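Local coordinates for eukaryotic translation initiation factor 2A (Schizosaccharomyces pombe, PDB 3WJ9), which probably directs initiator methionyl-tRNA to 40S ribosomal subunits in a codon-dependent manner, in the early steps of translating a small number of specific mRNAs, at residues I33-N39 / Y51-V57; L48-A52 / E78-S82; T69-A73 / W109-G114; N105-W109 / W128-Y132. One frame throughout, in Å; residues are numbered along the deposited sequence.

Interaction 1. Residues I33-N39 / Y51-V57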
loop_
_atom_site.group_PDB
_atom_site.type_symbol
_atom_site.label_atom_id
_atom_site.label_comp_id
_atom_site.label_asym_id
_atom_site.label_seq_id
_atom_site.Cartn_x
_atom_site.Cartn_y
_atom_site.Cartn_z
ATOM N N ILE A 33 23.622 8.113 -5.050
ATOM C CA ILE A 33 24.870 7.527 -4.559
ATOM C C ILE A 33 25.689 6.960 -5.719
ATOM O O ILE A 33 25.151 6.708 -6.799
ATOM C CB ILE A 33 24.608 6.395 -3.519
ATOM C CG1 ILE A 33 23.564 6.816 -2.490
ATOM C CG2 ILE A 33 25.880 6.004 -2.777
ATOM C CD1 ILE A 33 23.233 5.716 -1.501
ATOM N N SER A 34 26.990 6.790 -5.490
ATOM C CA SER A 34 27.880 6.068 -6.394
ATOM C C SER A 34 27.254 4.787 -6.934
ATOM O O SER A 34 27.233 4.553 -8.142
ATOM C CB SER A 34 29.189 5.732 -5.675
ATOM O OG SER A 34 30.032 4.934 -6.486
ATOM N N GLU A 35 26.743 3.961 -6.027
ATOM C CA GLU A 35 26.098 2.710 -6.403
ATOM C C GLU A 35 24.790 2.964 -7.141
ATOM O O GLU A 35 24.099 3.944 -6.866
ATOM C CB GLU A 35 25.829 1.854 -5.165
ATOM C CG GLU A 35 27.019 1.638 -4.256
ATOM C CD GLU A 35 27.895 0.482 -4.696
ATOM O OE1 GLU A 35 28.564 -0.119 -3.830
ATOM O OE2 GLU A 35 27.915 0.171 -5.904
ATOM N N PRO A 36 24.445 2.077 -8.087
ATOM C CA PRO A 36 23.137 2.155 -8.741
ATOM C C PRO A 36 22.017 1.872 -7.746
ATOM O O PRO A 36 22.174 1.004 -6.888
ATOM C CB PRO A 36 23.215 1.065 -9.815
ATOM C CG PRO A 36 24.230 0.101 -9.295
ATOM C CD PRO A 36 25.246 0.945 -8.582
ATOM N N ALA A 37 20.911 2.600 -7.848
ATOM C CA ALA A 37 19.787 2.392 -6.943
ATOM C C ALA A 37 19.049 1.106 -7.295
ATOM O O ALA A 37 18.991 0.712 -8.461
ATOM C CB ALA A 37 18.841 3.578 -6.986
ATOM N N ARG A 38 18.490 0.452 -6.282
ATOM C CA ARG A 38 17.792 -0.814 -6.473
ATOM C C ARG A 38 16.358 -0.741 -5.963
ATOM O O ARG A 38 15.551 -1.635 -6.216
ATOM C CB ARG A 38 18.533 -1.948 -5.765
ATOM C CG ARG A 38 18.672 -1.745 -4.267
ATOM C CD ARG A 38 19.231 -2.983 -3.596
ATOM N NE ARG A 38 20.605 -3.262 -3.999
ATOM C CZ ARG A 38 21.252 -4.389 -3.714
ATOM N NH1 ARG A 38 20.646 -5.348 -3.027
ATOM N NH2 ARG A 38 22.500 -4.559 -4.123
ATOM N N ASN A 39 16.050 0.331 -5.241
ATOM C CA ASN A 39 14.726 0.521 -4.665
ATOM C C ASN A 39 14.521 1.982 -4.280
ATOM O O ASN A 39 15.490 2.731 -4.151
ATOM C CB ASN A 39 14.544 -0.385 -3.447
ATOM C CG ASN A 39 13.091 -0.531 -3.043
ATOM O OD1 ASN A 39 12.187 -0.274 -3.836
ATOM N ND2 ASN A 39 12.860 -0.950 -1.805
ATOM N N TYR A 51 16.019 6.019 -1.134
ATOM C CA TYR A 51 16.360 5.054 -2.168
ATOM C C TYR A 51 17.484 4.145 -1.700
ATOM O O TYR A 51 18.372 4.564 -0.957
ATOM C CB TYR A 51 16.741 5.759 -3.470
ATOM C CG TYR A 51 17.978 6.620 -3.383
ATOM C CD1 TYR A 51 17.887 7.962 -3.045
ATOM C CD2 TYR A 51 19.235 6.095 -3.652
ATOM C CE1 TYR A 51 19.011 8.755 -2.965
ATOM C CE2 TYR A 51 20.363 6.881 -3.575
ATOM C CZ TYR A 51 20.247 8.211 -3.231
ATOM O OH TYR A 51 21.367 9.005 -3.149
ATOM N N ALA A 52 17.436 2.895 -2.140
ATOM C CA ALA A 52 18.395 1.902 -1.692
ATOM C C ALA A 52 19.421 1.586 -2.766
ATOM O O ALA A 52 19.081 1.367 -3.928
ATOM C CB ALA A 52 17.676 0.637 -1.264
ATOM N N THR A 53 20.685 1.590 -2.362
ATOM C CA THR A 53 21.763 1.082 -3.190
ATOM C C THR A 53 22.412 -0.062 -2.425
ATOM O O THR A 53 22.040 -0.329 -1.282
ATOM C CB THR A 53 22.799 2.167 -3.529
ATOM O OG1 THR A 53 23.565 2.492 -2.363
ATOM C CG2 THR A 53 22.117 3.418 -4.066
ATOM N N ALA A 54 23.372 -0.739 -3.045
ATOM C CA ALA A 54 24.032 -1.872 -2.407
ATOM C C ALA A 54 24.733 -1.467 -1.114
ATOM O O ALA A 54 24.638 -2.159 -0.102
ATOM C CB ALA A 54 25.024 -2.509 -3.363
ATOM N N THR A 55 25.430 -0.337 -1.151
ATOM C CA THR A 55 26.255 0.088 -0.029
ATOM C C THR A 55 25.450 0.751 1.088
ATOM O O THR A 55 25.630 0.431 2.263
ATOM C CB THR A 55 27.355 1.067 -0.495
ATOM O OG1 THR A 55 28.082 0.487 -1.583
ATOM C CG2 THR A 55 28.322 1.375 0.635
ATOM N N GLN A 56 24.567 1.675 0.717
ATOM C CA GLN A 56 23.927 2.567 1.682
ATOM C C GLN A 56 22.447 2.845 1.395
ATOM O O GLN A 56 21.872 2.310 0.446
ATOM C CB GLN A 56 24.693 3.894 1.729
ATOM C CG GLN A 56 26.158 3.768 2.107
ATOM C CD GLN A 56 26.978 5.010 1.811
ATOM O OE1 GLN A 56 26.438 6.064 1.485
ATOM N NE2 GLN A 56 28.299 4.879 1.899
ATOM N N VAL A 57 21.836 3.672 2.241
ATOM C CA VAL A 57 20.474 4.155 2.026
ATOM C C VAL A 57 20.416 5.654 2.318
ATOM O O VAL A 57 20.819 6.095 3.393
ATOM C CB VAL A 57 19.442 3.420 2.909
ATOM C CG1 VAL A 57 18.078 4.088 2.803
ATOM C CG2 VAL A 57 19.347 1.956 2.520
#
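Arg38 and Asn39 both face Ala52, a classic beta bulge at the open end of an antiparallel hairpin whose short strand segments run at 124° to each other. Arg38 N donates to Ala52 O at 2.6 Å and 164°, Asn39 N adds a weak bond to the same oxygen, and Ala52 N returns a bond of 2.8 Å to Asn39 O. Beyond the bulge the backbones part and side chains take over. Tyr51 has its CG between its own backbone N and carbonyl carbon (chi1 64°), which swings the ring along the hairpin to Ile33. There Ile33 CG1 lies at the ring edge, near its plane, 3.4 Å from Tyr51 CE2. Ile33 CD1 carries on to Thr53 CG2 at 3.6 Å, and that methyl itself sits in plane at the tyrosine edge. Thr53 CB also packs 3.5 Å from Glu35 CB. Its hydroxyl serves the turn instead: Thr53 OG1 donates to Gln56 O at 3.3 Å, from above the carbonyl plane, and Thr53 N grips the same oxygen. Arg38, bent at chi3, lays its guanidinium obliquely beside Ala54. This hairpin begins a propeller blade. Tyr51 leans on Val58 and Asn60 of strand 57-61 and on Ile15 of strand 15-19, while Ala52 meets Thr76 of strand 76-81, the innermost strand of the next blade.

Interaction 2. Residues L48-A52 / E78-S82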
loop_
_atom_site.group_PDB
_atom_site.type_symbol
_atom_site.label_atom_id
_atom_site.label_comp_id
_atom_site.label_asym_id
_atom_site.label_seq_id
_atom_site.Cartn_x
_atom_site.Cartn_y
_atom_site.Cartn_z
ATOM N N LEU A 48 9.601 13.166 2.709
ATOM C CA LEU A 48 10.903 12.519 2.589
ATOM C C LEU A 48 10.982 11.553 1.408
ATOM O O LEU A 48 9.966 11.059 0.921
ATOM C CB LEU A 48 11.247 11.777 3.884
ATOM C CG LEU A 48 11.475 12.626 5.138
ATOM C CD1 LEU A 48 11.826 11.754 6.335
ATOM C CD2 LEU A 48 12.561 13.656 4.888
ATOM N N PHE A 49 12.206 11.294 0.958
ATOM C CA PHE A 49 12.459 10.357 -0.131
ATOM C C PHE A 49 13.642 9.453 0.202
ATOM O O PHE A 49 14.712 9.933 0.575
ATOM C CB PHE A 49 12.717 11.107 -1.442
ATOM C CG PHE A 49 13.158 10.222 -2.575
ATOM C CD1 PHE A 49 12.235 9.483 -3.295
ATOM C CD2 PHE A 49 14.497 10.137 -2.925
ATOM C CE1 PHE A 49 12.639 8.668 -4.336
ATOM C CE2 PHE A 49 14.906 9.327 -3.966
ATOM C CZ PHE A 49 13.975 8.591 -4.673
ATOM N N ALA A 50 13.446 8.146 0.068
ATOM C CA ALA A 50 14.501 7.183 0.359
ATOM C C ALA A 50 14.751 6.271 -0.833
ATOM O O ALA A 50 13.811 5.801 -1.467
ATOM C CB ALA A 50 14.144 6.356 1.584
ATOM N N TYR A 51 16.019 6.019 -1.134
ATOM C CA TYR A 51 16.360 5.054 -2.168
ATOM C C TYR A 51 17.484 4.145 -1.700
ATOM O O TYR A 51 18.372 4.564 -0.957
ATOM C CB TYR A 51 16.741 5.759 -3.470
ATOM C CG TYR A 51 17.978 6.620 -3.383
ATOM C CD1 TYR A 51 17.887 7.962 -3.045
ATOM C CD2 TYR A 51 19.235 6.095 -3.652
ATOM C CE1 TYR A 51 19.011 8.755 -2.965
ATOM C CE2 TYR A 51 20.363 6.881 -3.575
ATOM C CZ TYR A 51 20.247 8.211 -3.231
ATOM O OH TYR A 51 21.367 9.005 -3.149
ATOM N N ALA A 52 17.436 2.895 -2.140
ATOM C CA ALA A 52 18.395 1.902 -1.692
ATOM C C ALA A 52 19.421 1.586 -2.766
ATOM O O ALA A 52 19.081 1.367 -3.928
ATOM C CB ALA A 52 17.676 0.637 -1.264
ATOM N N GLU A 78 13.681 -4.121 0.432
ATOM C CA GLU A 78 12.437 -3.413 0.714
ATOM C C GLU A 78 12.641 -2.261 1.694
ATOM O O GLU A 78 13.503 -2.317 2.571
ATOM C CB GLU A 78 11.383 -4.384 1.258
ATOM C CG GLU A 78 11.300 -5.697 0.492
ATOM C CD GLU A 78 9.925 -5.960 -0.083
ATOM O OE1 GLU A 78 9.107 -5.018 -0.127
ATOM O OE2 GLU A 78 9.667 -7.108 -0.502
ATOM N N LEU A 79 11.842 -1.211 1.528
ATOM C CA LEU A 79 11.913 -0.030 2.379
ATOM C C LEU A 79 10.503 0.398 2.777
ATOM O O LEU A 79 9.542 0.133 2.055
ATOM C CB LEU A 79 12.642 1.109 1.660
ATOM C CG LEU A 79 14.062 0.841 1.145
ATOM C CD1 LEU A 79 14.526 1.965 0.233
ATOM C CD2 LEU A 79 15.036 0.657 2.299
ATOM N N GLY A 80 10.377 1.054 3.927
ATOM C CA GLY A 80 9.075 1.480 4.406
ATOM C C GLY A 80 9.130 2.605 5.419
ATOM O O GLY A 80 9.868 2.538 6.399
ATOM N N PHE A 81 8.342 3.645 5.173
ATOM C CA PHE A 81 8.230 4.766 6.097
ATOM C C PHE A 81 7.078 4.560 7.071
ATOM O O PHE A 81 6.003 4.095 6.689
ATOM C CB PHE A 81 8.016 6.075 5.333
ATOM C CG PHE A 81 9.281 6.713 4.830
ATOM C CD1 PHE A 81 10.070 7.481 5.669
ATOM C CD2 PHE A 81 9.669 6.562 3.511
ATOM C CE1 PHE A 81 11.225 8.077 5.205
ATOM C CE2 PHE A 81 10.821 7.154 3.039
ATOM C CZ PHE A 81 11.602 7.914 3.888
ATOM N N SER A 82 7.309 4.909 8.331
ATOM C CA SER A 82 6.238 4.985 9.312
ATOM C C SER A 82 5.354 6.186 8.955
ATOM O O SER A 82 5.828 7.113 8.303
ATOM C CB SER A 82 6.823 5.103 10.721
ATOM O OG SER A 82 7.626 6.263 10.840
#
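Two neighbouring blades of the beta-propeller pack face to face here, the second strand of one, 48-52, meeting the innermost strand of the next, 78-81, through Phe81 and Leu79. The strand axes run nearly antiparallel (166°) but stay 8.1 Å apart, with no hydrogen bond between them, so the contact is carried by apolar side chains. Alternation supplies them: Leu48, Ala50 and Ala52 point across from one strand, Leu79 and Phe81 from the other, with Gly80 between. Phe81 drives the far end of its ring into the opposing strand. Its CE2 lies 3.7 Å from Ala50 CB, and its CZ is 3.9 Å from Leu48 CB, both methyl and methylene coming in obliquely. Leu48 crosses the phenylalanine at about a right angle, and Leu48 CD1 also reaches Phe81 CE1 at 3.9 Å. Further along, Leu79 extends its chain (chi2 169°) to set CD1 3.7 Å from Ala52 CB. The two small alanines leave room for these large partners. An alanine in place of Phe81 would probably open a gap between the blades and leave Leu48 and Ala50 without their aromatic partner. Strand 37-42 shares the same interface, Cys41 touching both Leu79 and Phe81, while on the other face of the blade Phe49 turns to Ile15 and Leu17 of strand 15-19.

Interaction 3. Residues T69-A73 / W109-G114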
loop_
_atom_site.group_PDB
_atom_site.type_symbol
_atom_site.label_atom_id
_atom_site.label_comp_id
_atom_site.label_asym_id
_atom_site.label_seq_id
_atom_site.Cartn_x
_atom_site.Cartn_y
_atom_site.Cartn_z
ATOM N N THR A 69 19.946 12.143 5.677
ATOM C CA THR A 69 20.342 11.057 6.563
ATOM C C THR A 69 21.071 9.946 5.820
ATOM O O THR A 69 20.791 9.684 4.649
ATOM C CB THR A 69 19.111 10.462 7.276
ATOM O OG1 THR A 69 18.362 11.517 7.891
ATOM C CG2 THR A 69 19.520 9.444 8.339
ATOM N N GLN A 70 22.007 9.298 6.505
ATOM C CA GLN A 70 22.708 8.158 5.936
ATOM C C GLN A 70 22.534 6.901 6.785
ATOM O O GLN A 70 22.850 6.892 7.975
ATOM C CB GLN A 70 24.193 8.471 5.771
ATOM C CG GLN A 70 24.957 7.354 5.107
ATOM C CD GLN A 70 24.308 6.938 3.805
ATOM O OE1 GLN A 70 24.451 7.610 2.785
ATOM N NE2 GLN A 70 23.582 5.830 3.835
ATOM N N LEU A 71 22.032 5.839 6.163
ATOM C CA LEU A 71 21.866 4.557 6.836
ATOM C C LEU A 71 22.786 3.495 6.244
ATOM O O LEU A 71 22.749 3.237 5.040
ATOM C CB LEU A 71 20.414 4.092 6.749
ATOM C CG LEU A 71 19.353 5.155 7.041
ATOM C CD1 LEU A 71 17.959 4.562 6.930
ATOM C CD2 LEU A 71 19.577 5.766 8.413
ATOM N N PRO A 72 23.612 2.866 7.094
ATOM C CA PRO A 72 24.509 1.795 6.651
ATOM C C PRO A 72 23.761 0.490 6.391
ATOM O O PRO A 72 24.147 -0.556 6.910
ATOM C CB PRO A 72 25.480 1.646 7.825
ATOM C CG PRO A 72 24.693 2.073 9.010
ATOM C CD PRO A 72 23.762 3.157 8.531
ATOM N N ALA A 73 22.702 0.564 5.590
ATOM C CA ALA A 73 21.902 -0.603 5.250
ATOM C C ALA A 73 22.304 -1.171 3.893
ATOM O O ALA A 73 22.083 -0.545 2.855
ATOM C CB ALA A 73 20.425 -0.251 5.260
ATOM N N TRP A 109 15.055 2.331 11.654
ATOM C CA TRP A 109 15.982 3.453 11.726
ATOM C C TRP A 109 15.265 4.764 12.029
ATOM O O TRP A 109 14.095 4.938 11.694
ATOM C CB TRP A 109 16.766 3.590 10.414
ATOM C CG TRP A 109 17.315 2.297 9.860
ATOM C CD1 TRP A 109 16.635 1.367 9.130
ATOM C CD2 TRP A 109 18.663 1.815 9.966
ATOM N NE1 TRP A 109 17.468 0.329 8.788
ATOM C CE2 TRP A 109 18.717 0.580 9.286
ATOM C CE3 TRP A 109 19.823 2.302 10.573
ATOM C CZ2 TRP A 109 19.886 -0.170 9.200
ATOM C CZ3 TRP A 109 20.984 1.552 10.486
ATOM C CH2 TRP A 109 21.006 0.330 9.804
ATOM N N ASN A 110 15.979 5.681 12.673
ATOM C CA ASN A 110 15.497 7.041 12.854
ATOM C C ASN A 110 15.894 7.867 11.636
ATOM O O ASN A 110 16.950 7.641 11.044
ATOM C CB ASN A 110 16.060 7.646 14.143
ATOM C CG ASN A 110 15.443 8.995 14.485
ATOM O OD1 ASN A 110 15.305 9.870 13.630
ATOM N ND2 ASN A 110 15.079 9.169 15.751
ATOM N N THR A 111 15.048 8.820 11.264
ATOM C CA THR A 111 15.258 9.579 10.036
ATOM C C THR A 111 15.915 10.941 10.270
ATOM O O THR A 111 16.501 11.510 9.349
ATOM C CB THR A 111 13.929 9.789 9.280
ATOM O OG1 THR A 111 13.033 10.567 10.082
ATOM C CG2 THR A 111 13.283 8.446 8.956
ATOM N N GLU A 112 15.828 11.466 11.490
ATOM C CA GLU A 112 16.433 12.765 11.787
ATOM C C GLU A 112 17.719 12.593 12.614
ATOM O O GLU A 112 18.490 13.539 12.799
ATOM C CB GLU A 112 15.422 13.693 12.496
ATOM C CG GLU A 112 16.048 14.843 13.299
ATOM C CD GLU A 112 15.050 15.819 13.887
ATOM O OE1 GLU A 112 13.845 15.717 13.580
ATOM O OE2 GLU A 112 15.482 16.694 14.669
ATOM N N THR A 113 18.003 11.368 13.048
ATOM C CA THR A 113 19.270 11.116 13.739
ATOM C C THR A 113 20.116 10.032 13.074
ATOM O O THR A 113 21.331 9.980 13.272
ATOM C CB THR A 113 19.048 10.721 15.211
ATOM O OG1 THR A 113 18.360 9.467 15.280
ATOM C CG2 THR A 113 18.243 11.780 15.926
ATOM N N GLY A 114 19.480 9.169 12.290
ATOM C CA GLY A 114 20.188 8.080 11.642
ATOM C C GLY A 114 20.634 7.037 12.647
ATOM O O GLY A 114 21.642 6.358 12.455
#
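Trp109 is sandwiched: Leu71 lies over one face of its indole, and on the opposite face sits CB of Lys107, 3.4 Å above the plane and offset toward the rim. The leucine makes a CH-pi contact, with Leu71 CD1 4.1 Å from the centroid of Trp109's five-membered ring and 26° off the normal; CG anti to the tryptophan's carbonyl carbon (chi1 -45°) turns the indole toward it. Out along the six-membered ring, on the leucine side of the plane, Pro72 CD comes in obliquely to Trp109 CZ3 at 3.8 Å and Ala73 CB to Trp109 CZ2 at 4.0 Å. Trp109 NE1 is hydrogen-bonded to Thr90 OG1, which helps to fix the rotation of the indole. A serine in place of Trp109 would probably leave Leu71, Pro72 and Ala73 without the surface they pack on and Thr90 without its indole donor. At the other end, Thr69 CG2 rests 3.6 Å from Gly114 CA, and Thr69 OG1 donates to Thr111 O, a bond modelled doubtfully short. Asn110 shapes this turn: its OD1 takes Glu112 N at 2.7 Å, as an Asx turn, and Thr113 N at 3.1 Å. The contact joins strand 67-71, the outermost of one blade, and the link that follows it to strand 106-110 of the next blade, with Val57 of strand 57-61 backing Leu71 and Ala73.

Interaction 4. Residues N105-W109 / W128-Y132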
loop_
_atom_site.group_PDB
_atom_site.type_symbol
_atom_site.label_atom_id
_atom_site.label_comp_id
_atom_site.label_asym_id
_atom_site.label_seq_id
_atom_site.Cartn_x
_atom_site.Cartn_y
_atom_site.Cartn_z
ATOM N N ASN A 105 17.878 -9.289 10.033
ATOM C CA ASN A 105 17.617 -8.969 8.636
ATOM C C ASN A 105 17.025 -7.576 8.465
ATOM O O ASN A 105 17.590 -6.729 7.776
ATOM C CB ASN A 105 16.674 -10.002 8.050
ATOM C CG ASN A 105 16.879 -11.379 8.658
ATOM O OD1 ASN A 105 15.929 -11.992 9.138
ATOM N ND2 ASN A 105 18.116 -11.866 8.655
HETATM N N MSE A 106 15.944 -7.303 9.195
HETATM C CA MSE A 106 15.280 -6.004 9.151
HETATM C C MSE A 106 15.499 -5.191 10.413
HETATM O O MSE A 106 15.348 -5.716 11.534
HETATM C CB MSE A 106 13.794 -6.196 8.826
HETATM C CG MSE A 106 12.870 -6.233 10.038
HETATM SE SE MSE A 106 12.068 -4.452 10.290
HETATM C CE MSE A 106 10.320 -5.022 10.992
ATOM N N LYS A 107 15.857 -3.920 10.240
ATOM C CA LYS A 107 16.189 -3.027 11.312
ATOM C C LYS A 107 15.263 -1.831 11.181
ATOM O O LYS A 107 14.729 -1.574 10.101
ATOM C CB LYS A 107 17.662 -2.635 11.219
ATOM C CG LYS A 107 18.577 -3.824 10.933
ATOM C CD LYS A 107 19.977 -3.402 10.536
ATOM C CE LYS A 107 20.699 -4.532 9.818
ATOM N NZ LYS A 107 20.806 -5.757 10.659
ATOM N N VAL A 108 15.041 -1.117 12.274
ATOM C CA VAL A 108 14.256 0.104 12.202
ATOM C C VAL A 108 15.215 1.264 12.428
ATOM O O VAL A 108 16.104 1.183 13.273
ATOM C CB VAL A 108 13.112 0.121 13.234
ATOM C CG1 VAL A 108 12.249 1.363 13.058
ATOM C CG2 VAL A 108 12.264 -1.133 13.102
ATOM N N TRP A 109 15.055 2.331 11.654
ATOM C CA TRP A 109 15.982 3.453 11.726
ATOM C C TRP A 109 15.265 4.764 12.029
ATOM O O TRP A 109 14.095 4.938 11.694
ATOM C CB TRP A 109 16.766 3.590 10.414
ATOM C CG TRP A 109 17.315 2.297 9.860
ATOM C CD1 TRP A 109 16.635 1.367 9.130
ATOM C CD2 TRP A 109 18.663 1.815 9.966
ATOM N NE1 TRP A 109 17.468 0.329 8.788
ATOM C CE2 TRP A 109 18.717 0.580 9.286
ATOM C CE3 TRP A 109 19.823 2.302 10.573
ATOM C CZ2 TRP A 109 19.886 -0.170 9.200
ATOM C CZ3 TRP A 109 20.984 1.552 10.486
ATOM C CH2 TRP A 109 21.006 0.330 9.804
ATOM N N TRP A 128 6.536 -8.110 6.083
ATOM C CA TRP A 128 7.832 -7.987 6.736
ATOM C C TRP A 128 7.856 -6.844 7.750
ATOM O O TRP A 128 8.334 -7.012 8.871
ATOM C CB TRP A 128 8.932 -7.788 5.686
ATOM C CG TRP A 128 8.830 -6.491 4.942
ATOM C CD1 TRP A 128 8.023 -6.220 3.879
ATOM C CD2 TRP A 128 9.552 -5.288 5.213
ATOM N NE1 TRP A 128 8.200 -4.923 3.469
ATOM C CE2 TRP A 128 9.139 -4.325 4.277
ATOM C CE3 TRP A 128 10.515 -4.925 6.163
ATOM C CZ2 TRP A 128 9.645 -3.031 4.252
ATOM C CZ3 TRP A 128 11.022 -3.639 6.142
ATOM C CH2 TRP A 128 10.586 -2.707 5.193
ATOM N N ASN A 129 7.315 -5.694 7.364
ATOM C CA ASN A 129 7.446 -4.479 8.162
ATOM C C ASN A 129 6.540 -4.456 9.386
ATOM O O ASN A 129 5.564 -5.203 9.466
ATOM C CB ASN A 129 7.159 -3.250 7.295
ATOM C CG ASN A 129 7.766 -1.978 7.860
ATOM O OD1 ASN A 129 8.077 -1.898 9.048
ATOM N ND2 ASN A 129 7.931 -0.974 7.008
ATOM N N LEU A 130 6.880 -3.599 10.342
ATOM C CA LEU A 130 5.991 -3.301 11.452
ATOM C C LEU A 130 4.824 -2.474 10.943
ATOM O O LEU A 130 4.995 -1.627 10.068
ATOM C CB LEU A 130 6.726 -2.542 12.558
ATOM C CG LEU A 130 7.932 -3.205 13.213
ATOM C CD1 LEU A 130 8.717 -2.192 14.029
ATOM C CD2 LEU A 130 7.437 -4.335 14.086
ATOM N N GLN A 131 3.637 -2.724 11.480
ATOM C CA GLN A 131 2.499 -1.862 11.203
ATOM C C GLN A 131 2.494 -0.752 12.242
ATOM O O GLN A 131 3.109 -0.886 13.299
ATOM C CB GLN A 131 1.186 -2.644 11.226
ATOM C CG GLN A 131 1.173 -3.853 10.307
ATOM C CD GLN A 131 -0.195 -4.493 10.202
ATOM O OE1 GLN A 131 -1.211 -3.871 10.512
ATOM N NE2 GLN A 131 -0.228 -5.750 9.776
ATOM N N TYR A 132 1.816 0.347 11.940
ATOM C CA TYR A 132 1.795 1.485 12.848
ATOM C C TYR A 132 0.397 2.054 13.014
ATOM O O TYR A 132 -0.488 1.813 12.195
ATOM C CB TYR A 132 2.724 2.593 12.350
ATOM C CG TYR A 132 4.203 2.281 12.410
ATOM C CD1 TYR A 132 4.805 1.462 11.462
ATOM C CD2 TYR A 132 5.000 2.819 13.411
ATOM C CE1 TYR A 132 6.157 1.180 11.516
ATOM C CE2 TYR A 132 6.354 2.543 13.473
ATOM C CZ TYR A 132 6.927 1.724 12.523
ATOM O OH TYR A 132 8.273 1.446 12.581
#
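Bends at chi2 (98°) and chi3 fold the selenomethionine Met106 so that its CE reaches Leu130, while Val108, with CG1 anti to its backbone N (chi1 -176°), spreads its two methyls toward different partners. Met106 CE lies 3.7 Å from Leu130 CG, the two side chains crossing at a slant, and 3.5 Å from the backbone oxygen Trp128 O. The selenium makes a Met-aromatic contact, Met106 SE standing 5.5 Å from the centroid of the six-membered ring of Trp128 in an oblique approach. Val108 CG2 meets Leu130 CD1 at 3.8 Å, at about a right angle, and Val108 CG1 comes to 4.0 Å from Tyr132 OH. This is another junction between propeller blades: strand 106-110 is third in its blade, and 128-132 ends in strand 131-132, the first of the following one. No hydrogen bond crosses between the segments. Within the second, Asn129 CB sits over the centre of the Trp128 ring, 3.6 Å above its plane, and its carboxamide oxygen is bonded to Ser89 OG on strand 87-92, back in the blade of Met106. Leu130 and Met106 both lean on Phe120 of strand 116-120; Asn105 and Met106 face that same residue across a classic beta bulge.

The four contacts step along the chain through three successive four-stranded blades, 37-71, 76-120 and 131-162. Interaction 1 lies within blade 37-71. Two contacts join that blade to 76-120, interaction 2 through strands 48-53 and 76-81, interaction 3 through strands 67-71 and 106-110; they alternate in sequence, their centres 11 Å apart. Interaction 4 carries on from 76-120 to 131-162. Interactions 1 and 2 share Tyr51 and Ala52, with centres 12 Å apart; interactions 3 and 4 share Trp109. Interactions 1 and 4 do not touch, their centres being 19 Å apart. In these blades hydrogen bonds join neighbouring strands, while the contacts between blades are mainly apolar; the propeller is the N-terminal part of this initiation factor.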